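Local structure of putative ketosteroid isomerase (Parabacteroides distasonis ATCC 8503, 3KE7) at the interface of chains A and B. The protein is a putative ketosteroid isomerase with a SnoaL-like domain, probably acting on a small molecule held in a pocket of its fold. Numbering follows the deposited sequence. Chains: chain A/B, Putative ketosteroid isomerase.

The interface of chains A and B. Residues chain A 93-94, 107-109, 128; chain B 46-47, 51, 53, 126.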
ATOM      1  N   PHE A  93      -8.376  -3.282  -1.815  1.00  4.76           N
ATOM      2  CA  PHE A  93      -9.476  -4.244  -1.889  1.00  4.81           C
ATOM      3  C   PHE A  93      -9.159  -5.489  -1.135  1.00  4.36           C
ATOM      4  O   PHE A  93      -8.008  -5.734  -0.767  1.00  5.17           O
ATOM      5  CB  PHE A  93      -9.804  -4.569  -3.364  1.00  5.18           C
ATOM      6  CG  PHE A  93      -8.658  -5.105  -4.177  1.00  3.93           C
ATOM      7  CD1 PHE A  93      -7.805  -4.229  -4.813  1.00  4.55           C
ATOM      8  CD2 PHE A  93      -8.466  -6.468  -4.351  1.00  5.63           C
ATOM      9  CE1 PHE A  93      -6.787  -4.683  -5.591  1.00  6.11           C
ATOM     10  CE2 PHE A  93      -7.429  -6.949  -5.132  1.00  4.33           C
ATOM     11  CZ  PHE A  93      -6.573  -6.040  -5.733  1.00  4.09           C
ATOM     12  N   ASN A  94     -10.212  -6.244  -0.850  1.00  5.55           N
ATOM     13  CA  ASN A  94     -10.062  -7.634  -0.493  1.00  4.28           C
ATOM     14  C   ASN A  94     -10.366  -8.487  -1.718  1.00  4.28           C
ATOM     15  O   ASN A  94     -11.115  -8.087  -2.611  1.00  5.26           O
ATOM     16  CB  ASN A  94     -10.965  -7.986   0.676  1.00  5.39           C
ATOM     17  CG  ASN A  94     -10.479  -7.357   1.999  1.00  5.02           C
ATOM     18  OD1 ASN A  94     -11.000  -6.309   2.457  1.00  7.60           O
ATOM     19  ND2 ASN A  94      -9.431  -7.932   2.565  1.00  8.49           N
ATOM     20  N   ASN A 107      -5.668  -9.420   1.034  1.00  5.32           N
ATOM     21  CA  ASN A 107      -5.649  -7.957   1.172  1.00  3.16           C
ATOM     22  C   ASN A 107      -4.743  -7.415   0.109  1.00  5.72           C
ATOM     23  O   ASN A 107      -3.657  -7.996  -0.140  1.00  5.39           O
ATOM     24  CB  ASN A 107      -5.004  -7.583   2.510  1.00  4.01           C
ATOM     25  CG  ASN A 107      -5.724  -8.136   3.698  1.00  4.22           C
ATOM     26  OD1 ASN A 107      -6.923  -8.000   3.842  1.00  6.86           O
ATOM     27  ND2 ASN A 107      -4.954  -8.722   4.622  1.00  5.22           N
ATOM     28  N   CYS A 108      -5.108  -6.306  -0.518  1.00  4.91           N
ATOM     29  CA  CYS A 108      -4.247  -5.708  -1.512  1.00  4.40           C
ATOM     30  C   CYS A 108      -4.277  -4.195  -1.487  1.00  4.54           C
ATOM     31  O   CYS A 108      -5.335  -3.590  -1.442  1.00  5.18           O
ATOM     32  CB  CYS A 108      -4.631  -6.166  -2.917  1.00  4.05           C
ATOM     33  SG  CYS A 108      -3.476  -5.600  -4.215  1.00  6.92           S
ATOM     34  N   THR A 109      -3.086  -3.608  -1.570  1.00  4.61           N
ATOM     35  CA  THR A 109      -2.928  -2.172  -1.842  1.00  4.61           C
ATOM     36  C   THR A 109      -2.082  -2.021  -3.089  1.00  5.14           C
ATOM     37  O   THR A 109      -0.934  -2.494  -3.129  1.00  6.03           O
ATOM     38  CB  THR A 109      -2.178  -1.479  -0.708  1.00  6.79           C
ATOM     39  OG1 THR A 109      -2.906  -1.702   0.490  1.00  6.02           O
ATOM     40  CG2 THR A 109      -2.022   0.071  -0.982  1.00  5.62           C
ATOM     41  N   SER A 128      -1.194  -9.287   0.920  1.00  3.86           N
ATOM     42  CA  SER A 128      -1.093 -10.085   2.161  1.00  3.51           C
ATOM     43  C   SER A 128      -2.286 -10.984   2.320  1.00  4.83           C
ATOM     44  O   SER A 128      -3.322 -10.735   1.724  1.00  5.68           O
ATOM     45  CB  SER A 128      -0.925  -9.202   3.385  1.00  4.62           C
ATOM     46  OG  SER A 128      -2.034  -8.385   3.691  1.00  4.68           O
TER
ATOM     47  N   PHE B  46      -5.322  -1.973   6.686  1.00  6.16           N
ATOM     48  CA  PHE B  46      -5.233  -3.404   6.777  1.00  4.75           C
ATOM     49  C   PHE B  46      -4.202  -3.814   7.825  1.00  5.13           C
ATOM     50  O   PHE B  46      -3.144  -3.206   7.947  1.00  5.78           O
ATOM     51  CB  PHE B  46      -4.677  -4.047   5.489  1.00  6.44           C
ATOM     52  CG  PHE B  46      -5.447  -3.830   4.223  1.00  5.66           C
ATOM     53  CD1 PHE B  46      -6.439  -4.721   3.804  1.00  4.79           C
ATOM     54  CD2 PHE B  46      -5.104  -2.814   3.351  1.00  9.18           C
ATOM     55  CE1 PHE B  46      -7.054  -4.599   2.542  1.00  7.24           C
ATOM     56  CE2 PHE B  46      -5.774  -2.716   2.095  1.00  7.44           C
ATOM     57  CZ  PHE B  46      -6.700  -3.602   1.714  1.00  7.70           C
ATOM     58  N   ASP B  47      -4.484  -4.929   8.501  1.00  5.76           N
ATOM     59  CA  ASP B  47      -3.470  -5.603   9.301  1.00  5.76           C
ATOM     60  C   ASP B  47      -3.862  -7.076   9.364  1.00  6.64           C
ATOM     61  O   ASP B  47      -4.918  -7.440   8.902  1.00  5.19           O
ATOM     62  CB  ASP B  47      -3.184  -4.972  10.688  1.00  7.24           C
ATOM     63  CG  ASP B  47      -4.237  -5.246  11.738  1.00  7.07           C
ATOM     64  OD1 ASP B  47      -4.957  -6.272  11.712  1.00  7.84           O
ATOM     65  OD2 ASP B  47      -4.267  -4.441  12.737  1.00  6.48           O
ATOM     66  N   GLU B  51     -10.642  -9.304   9.075  1.00  6.51           N
ATOM     67  CA  GLU B  51     -11.264 -10.081   8.060  1.00  6.96           C
ATOM     68  C   GLU B  51     -11.541  -9.271   6.782  1.00  7.60           C
ATOM     69  O   GLU B  51     -11.618  -9.833   5.698  1.00  8.66           O
ATOM     70  CB  GLU B  51     -12.570 -10.632   8.603  1.00  9.63           C
ATOM     71  CG  GLU B  51     -13.282 -11.547   7.707  1.00 13.35           C
ATOM     72  CD  GLU B  51     -12.521 -12.816   7.407  1.00 17.00           C
ATOM     73  OE1 GLU B  51     -11.929 -13.376   8.332  1.00 18.61           O
ATOM     74  OE2 GLU B  51     -12.580 -13.265   6.258  1.00 20.72           O
ATOM     75  N   LYS B  53     -10.919  -4.928   5.210  1.00  6.97           N
ATOM     76  CA  LYS B  53     -10.233  -3.688   5.508  1.00  5.87           C
ATOM     77  C   LYS B  53     -11.111  -2.678   6.280  1.00  5.92           C
ATOM     78  O   LYS B  53     -12.350  -2.659   6.159  1.00  6.76           O
ATOM     79  CB  LYS B  53      -9.654  -3.016   4.238  1.00  4.47           C
ATOM     80  CG  LYS B  53     -10.713  -2.404   3.298  1.00  6.38           C
ATOM     81  CD  LYS B  53     -10.119  -2.159   1.975  1.00  6.09           C
ATOM     82  CE  LYS B  53     -10.996  -1.361   1.025  1.00  6.60           C
ATOM     83  NZ  LYS B  53     -12.371  -1.938   0.922  1.00  6.50           N
ATOM     84  N   HIS B 126      -1.087  -0.427   5.320  1.00  5.19           N
ATOM     85  CA  HIS B 126      -1.122  -1.872   5.119  1.00  5.74           C
ATOM     86  C   HIS B 126       0.038  -2.492   5.876  1.00  4.93           C
ATOM     87  O   HIS B 126       1.195  -2.340   5.494  1.00  6.16           O
ATOM     88  CB  HIS B 126      -1.027  -2.229   3.619  1.00  6.16           C
ATOM     89  CG  HIS B 126      -1.407  -3.654   3.281  1.00  5.62           C
ATOM     90  ND1 HIS B 126      -2.002  -3.982   2.068  1.00  5.20           N
ATOM     91  CD2 HIS B 126      -1.206  -4.832   3.935  1.00  7.10           C
ATOM     92  CE1 HIS B 126      -2.153  -5.306   2.017  1.00  4.80           C
ATOM     93  NE2 HIS B 126      -1.740  -5.834   3.152  1.00  5.57           N
TER
HETATM   94  O   HOH W   1      -5.970  -9.608   7.398  1.00  6.64           O
HETATM   95  O   HOH W   2     -12.592  -4.678   1.013  1.00  9.37           O
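B:Phe46 drives its ring, tip first, into the sheet face of chain A, passing alongside the side chain of A:Asn107. CB of A:Asn107 lies 3.5 Å from ring atom CD1, while the far tip, CZ, lies 3.4 Å from the carbonyl O of A:Cys108 and also touches that of A:Phe93. A thin, flat ring suits this slot because it slips between CB of B:Lys53, over one face near the rim, and A:Asn107 CB with B:His126 CE1 on the opposite side. The amide of A:Asn107 is turned 53° from the ring plane.

Beside this core, B:His126 uses both ring nitrogens. With CG anti to its backbone N (chi1 -165°), the imidazole extends toward chain A, where ND1 hydrogen-bonds the hydroxyl OG1 of A:Thr109 at 2.9 Å and NE2 the hydroxyl OG of A:Ser128 at 2.6 Å. Hydroxyls can donate or accept, so they match either tautomer. ND2 of A:Asn107 also donates to A:Ser128 OG, 3.1 Å away and nearly in the amide plane, and so helps to position that hydroxyl.

Farther out, A:Asn94 accepts the backbone N of B:Lys53 on a lone pair of OD1 at 3.1 Å, while its ND2 turns back to A:Asn107 OD1 in its own chain. Asparagine suits both places, since one short amide accepts and donates at once. An alanine in place of A:Asn94 would probably leave the B:Lys53 amide without its mate and A:Asn107 freer to turn. Water finishes the rim, joining A:Asn94 OD1 to the side-chain amine NZ of B:Lys53, and A:Asn107 ND2 to the carbonyl O of B:Asp47.

Chain A contributes strands 88-99, 102-114 and 120-129; chain B meets them with strands 43-46 and 120-129 and the loop carrying B:Lys53. The two-fold repeats this patch, consistent with a sheet-to-sheet dimer, although the structure alone does not establish that assembly in solution.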